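Local coordinates for B-cell lymphoma 3 protein (Homo sapiens, PDB 1K1A), which regulates transcription of NF-kappa-B target genes, acting on p50 and p52 homodimers through its ankyrin repeat domain, the part present in this chain, at residues A[97-102]-A[107-112]; A[117-122]-A[133-138]. All coordinates share one frame; numbering follows the deposited sequence. Where two conformers were deposited one is given.

Contact 1. Residues A[97-102]-A[107-112]; sequences ALLDSA and LDLEAR
Leu107 drops its isobutyl group onto the last turn of helix 92-101, where its CD1 lies 3.8 Å from Leu99 CD2 and 3.9 Å from Ala102 CB. With CG anti to the backbone N (chi1 -159°), the side chain crosses that of Leu99 at about a right angle, and its second methyl, CD2, comes within 4.1 Å of Leu99 CD2. The same Leu107 CD1 also passes 4.1 Å from Leu98 O, a carbonyl already engaged by the backbone N of Ala102. Asp108 shapes the loop instead: its OD1 accepts from Glu110 N at 3.0 Å, from above the carboxylate plane, which makes an Asx turn inside the type I beta turn from Asp108 to Ala111. Within the bend, the end of Leu109 comes near the helix, its CD2 4.0 Å from Leu99 CD2. Leu99 therefore presents one methyl to two leucines. The side chains that meet are all apolar, and they join the end of helix 92-101 to the loop that leads on to helix 119-126. Helix 59-67 packs against the helical side through Leu98, while helix 129-137 of the next repeat meets Leu99 with Leu134 and Leu109 with Leu135.

Contact 2. Residues A[117-122]-A[133-138]; sequences LTALHV and QLLLER
Beside the packing of Leu120 on Leu135 and Leu136 stands one ring, the imidazole of His121, on a CB that points away from residues 133-138. Thr118 N lies at its edge, in the ring plane, and the ring of His156 from the next repeat meets it with the two planes about 75° apart. Thr118 is the N-cap of helix 119-126: its OG1 takes the N-H of His121 at 3.2 Å in a nearly straight bond (164° at the hydrogen), which ties the first turn to the residue before it. On the side facing helix 129-137, methyl groups of Leu135 and Leu136 meet side chains and backbone of helix 119-126. Leu135 CD1 reaches into the first turn of the partner helix and rests 3.7 Å from Leu120 CA and 3.8 Å from Ala119 O, with Ala119 CB 4.2 Å away; it thus packs on backbone as much as on side chains. Leu120 runs with CG anti to its own N (chi1 -179°), a torsion that brings its CD2 to 3.8 Å from Leu136 CD2, the two side chains crossing at about a right angle. Three of the four touching residues are buried. Outside the pair, Cys87 and Leu95 of the preceding repeat cover Leu135, and Pro153 of the following one meets Leu120. The pattern is the antiparallel helix pair of an ankyrin repeat, here ANK 4, whose Thr-Ala-Leu-His start is a variant of the Thr-Pro-Leu-His signature with the threonine capping the inner helix.

From the N terminus, helix 92-101 is the second helix of ANK 3, and contact 1 closes a four-residue loop when 107-112 folds back onto it. From there the chain runs to helix 119-126, where contact 2 opens; it closes as helix 129-137 comes back alongside. The two contacts therefore follow in series, neither nested nor crossed, with centres about 10 Å apart. Contact 1 holds helix 92-101 to its following loop, and contact 2 pairs the two helices of ANK 4. What joins the repeats is Arg138, at the end of contact 2: its NH1 makes a salt bridge to Asp100 OD1 at 3.0 Å, while its aliphatic part packs on Leu99.

Contact 1. Residues A[97-102]-A[107-112]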
# COMPACT_ATOMS: atom_id res chain seq x y z
N ALA A 97 10.07 10.20 4.00
CA ALA A 97 10.31 10.89 5.27
C ALA A 97 9.97 10.00 6.47
O ALA A 97 10.69 9.97 7.46
CB ALA A 97 9.54 12.20 5.32
N LEU A 98 8.87 9.25 6.35
CA LEU A 98 8.43 8.36 7.42
C LEU A 98 9.41 7.22 7.64
O LEU A 98 9.85 6.97 8.76
CB LEU A 98 7.05 7.78 7.08
CG LEU A 98 5.81 8.59 7.42
CD1 LEU A 98 4.60 7.99 6.69
CD2 LEU A 98 5.59 8.59 8.92
N LEU A 99 9.76 6.52 6.56
CA LEU A 99 10.64 5.36 6.65
C LEU A 99 12.05 5.72 7.09
O LEU A 99 12.71 4.92 7.76
CB LEU A 99 10.67 4.60 5.32
CG LEU A 99 9.32 4.08 4.78
CD1 LEU A 99 9.54 3.36 3.47
CD2 LEU A 99 8.61 3.18 5.77
N ASP A 100 12.51 6.93 6.75
CA ASP A 100 13.84 7.38 7.15
C ASP A 100 13.87 7.89 8.60
O ASP A 100 14.90 7.79 9.27
CB ASP A 100 14.36 8.49 6.21
CG ASP A 100 14.84 7.96 4.84
OD1 ASP A 100 14.68 6.75 4.55
OD2 ASP A 100 15.39 8.71 4.00
N SER A 101 12.75 8.42 9.09
CA SER A 101 12.73 9.03 10.42
C SER A 101 12.35 8.08 11.55
O SER A 101 12.71 8.31 12.70
CB SER A 101 11.81 10.26 10.45
OG SER A 101 12.11 11.14 9.38
N ALA A 102 11.60 7.03 11.23
CA ALA A 102 11.13 6.11 12.27
C ALA A 102 12.27 5.38 12.96
O ALA A 102 13.25 4.98 12.32
CB ALA A 102 10.12 5.11 11.69
N LEU A 107 8.12 0.76 13.11
CA LEU A 107 7.23 0.83 11.95
C LEU A 107 7.11 -0.53 11.28
O LEU A 107 8.11 -1.15 10.95
CB LEU A 107 7.76 1.87 10.95
CG LEU A 107 6.79 2.47 9.93
CD1 LEU A 107 7.35 3.77 9.34
CD2 LEU A 107 6.48 1.48 8.82
N ASP A 108 5.87 -0.99 11.06
CA ASP A 108 5.63 -2.32 10.49
C ASP A 108 4.86 -2.17 9.19
O ASP A 108 3.70 -1.76 9.20
CB ASP A 108 4.82 -3.16 11.48
CG ASP A 108 4.84 -4.65 11.14
OD1 ASP A 108 5.11 -5.03 9.97
OD2 ASP A 108 4.59 -5.52 12.00
N LEU A 109 5.50 -2.51 8.08
CA LEU A 109 4.83 -2.35 6.78
C LEU A 109 3.80 -3.42 6.51
O LEU A 109 3.09 -3.38 5.49
CB LEU A 109 5.86 -2.28 5.64
CG LEU A 109 6.77 -1.04 5.64
CD1 LEU A 109 7.88 -1.18 4.60
CD2 LEU A 109 5.98 0.25 5.41
N GLU A 110 3.68 -4.38 7.41
CA GLU A 110 2.66 -5.42 7.24
C GLU A 110 1.34 -5.03 7.91
O GLU A 110 0.38 -5.81 7.92
CB GLU A 110 3.17 -6.77 7.74
CG GLU A 110 4.30 -7.32 6.89
CD GLU A 110 4.17 -6.94 5.42
OE1 GLU A 110 5.13 -6.35 4.88
OE2 GLU A 110 3.12 -7.23 4.80
N ALA A 111 1.29 -3.81 8.45
CA ALA A 111 0.07 -3.30 9.08
C ALA A 111 -1.16 -3.42 8.16
O ALA A 111 -1.09 -3.10 6.97
CB ALA A 111 0.26 -1.83 9.50
N ARG A 112 -2.28 -3.86 8.72
CA ARG A 112 -3.52 -4.01 7.95
C ARG A 112 -4.55 -2.97 8.40
O ARG A 112 -4.82 -2.85 9.59
CB ARG A 112 -4.11 -5.42 8.11
CG ARG A 112 -3.08 -6.58 7.96
CD ARG A 112 -2.40 -6.63 6.61
NE ARG A 112 -1.39 -7.69 6.50
CZ ARG A 112 -1.67 -8.96 6.24
NH1 ARG A 112 -2.93 -9.35 6.10
NH2 ARG A 112 -0.70 -9.86 6.15

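Contact 2. Residues A[117-122]-A[133-138]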
# COMPACT_ATOMS: atom_id res chain seq x y z
N LEU A 117 -6.23 -4.24 4.08
CA LEU A 117 -5.13 -4.05 3.14
C LEU A 117 -3.85 -3.54 3.78
O LEU A 117 -3.88 -2.79 4.76
CB LEU A 117 -5.54 -3.05 2.04
CG LEU A 117 -6.79 -3.38 1.22
CD1 LEU A 117 -7.06 -2.27 0.21
CD2 LEU A 117 -6.64 -4.71 0.52
N THR A 118 -2.71 -3.93 3.20
CA THR A 118 -1.42 -3.38 3.58
C THR A 118 -1.20 -2.12 2.77
O THR A 118 -1.94 -1.84 1.83
CB THR A 118 -0.28 -4.34 3.25
OG1 THR A 118 -0.20 -4.50 1.82
CG2 THR A 118 -0.58 -5.74 3.76
N ALA A 119 -0.17 -1.36 3.14
CA ALA A 119 0.24 -0.19 2.38
C ALA A 119 0.55 -0.56 0.93
O ALA A 119 0.23 0.19 0.01
CB ALA A 119 1.43 0.46 3.03
N LEU A 120 1.17 -1.72 0.73
CA LEU A 120 1.50 -2.19 -0.62
C LEU A 120 0.25 -2.38 -1.50
O LEU A 120 0.24 -2.00 -2.68
CB LEU A 120 2.34 -3.47 -0.58
CG LEU A 120 2.75 -4.03 -1.94
CD1 LEU A 120 3.51 -2.96 -2.72
CD2 LEU A 120 3.62 -5.27 -1.77
N HIS A 121 -0.80 -2.97 -0.93
CA HIS A 121 -2.07 -3.13 -1.65
C HIS A 121 -2.59 -1.77 -2.10
O HIS A 121 -2.97 -1.59 -3.25
CB HIS A 121 -3.14 -3.81 -0.79
CG HIS A 121 -2.88 -5.26 -0.52
ND1 HIS A 121 -3.00 -6.23 -1.50
CD2 HIS A 121 -2.56 -5.92 0.62
CE1 HIS A 121 -2.74 -7.42 -0.97
NE2 HIS A 121 -2.46 -7.25 0.31
N VAL A 122 -2.63 -0.82 -1.17
CA VAL A 122 -3.08 0.54 -1.46
C VAL A 122 -2.24 1.17 -2.58
O VAL A 122 -2.78 1.73 -3.53
CB VAL A 122 -3.02 1.44 -0.21
CG1 VAL A 122 -3.34 2.88 -0.58
CG2 VAL A 122 -4.00 0.93 0.85
N GLN A 133 7.66 0.88 -5.48
CA GLN A 133 9.08 0.58 -5.47
C GLN A 133 9.71 0.80 -4.11
O GLN A 133 10.42 -0.06 -3.61
CB GLN A 133 9.84 1.41 -6.52
CG GLN A 133 11.29 0.96 -6.69
CD GLN A 133 12.02 1.68 -7.80
OE1 GLN A 133 11.56 1.69 -8.94
NE2 GLN A 133 13.17 2.26 -7.48
N LEU A 134 9.43 1.94 -3.50
CA LEU A 134 10.04 2.25 -2.21
C LEU A 134 9.59 1.27 -1.13
O LEU A 134 10.42 0.79 -0.36
CB LEU A 134 9.72 3.69 -1.81
CG LEU A 134 10.27 4.18 -0.47
CD1 LEU A 134 11.80 4.04 -0.46
CD2 LEU A 134 9.82 5.62 -0.24
N LEU A 135 8.30 0.97 -1.06
CA LEU A 135 7.81 -0.01 -0.10
C LEU A 135 8.57 -1.34 -0.24
O LEU A 135 9.01 -1.92 0.75
CB LEU A 135 6.31 -0.26 -0.29
CG LEU A 135 5.38 0.88 0.14
CD1 LEU A 135 3.97 0.61 -0.34
CD2 LEU A 135 5.41 1.09 1.66
N LEU A 136 8.72 -1.80 -1.47
CA LEU A 136 9.40 -3.07 -1.73
C LEU A 136 10.89 -3.03 -1.37
O LEU A 136 11.45 -4.03 -0.92
CB LEU A 136 9.22 -3.47 -3.20
CG LEU A 136 7.77 -3.81 -3.59
CD1 LEU A 136 7.67 -4.03 -5.08
CD2 LEU A 136 7.25 -5.03 -2.81
N GLU A 137 11.51 -1.87 -1.56
CA GLU A 137 12.93 -1.71 -1.24
C GLU A 137 13.14 -1.68 0.27
O GLU A 137 14.23 -1.98 0.76
CB GLU A 137 13.48 -0.42 -1.86
CG GLU A 137 13.68 -0.49 -3.37
CD GLU A 137 14.08 0.85 -3.96
OE1 GLU A 137 13.78 1.90 -3.34
OE2 GLU A 137 14.68 0.86 -5.05
N ARG A 138 12.10 -1.33 1.01
CA ARG A 138 12.23 -1.21 2.46
C ARG A 138 11.65 -2.39 3.25
O ARG A 138 11.48 -2.29 4.47
CB ARG A 138 11.68 0.12 2.95
CG ARG A 138 12.38 1.33 2.33
CD ARG A 138 13.88 1.40 2.58
NE ARG A 138 14.46 2.60 1.98
CZ ARG A 138 14.63 3.76 2.61
NH1 ARG A 138 14.27 3.88 3.89
NH2 ARG A 138 15.16 4.80 1.97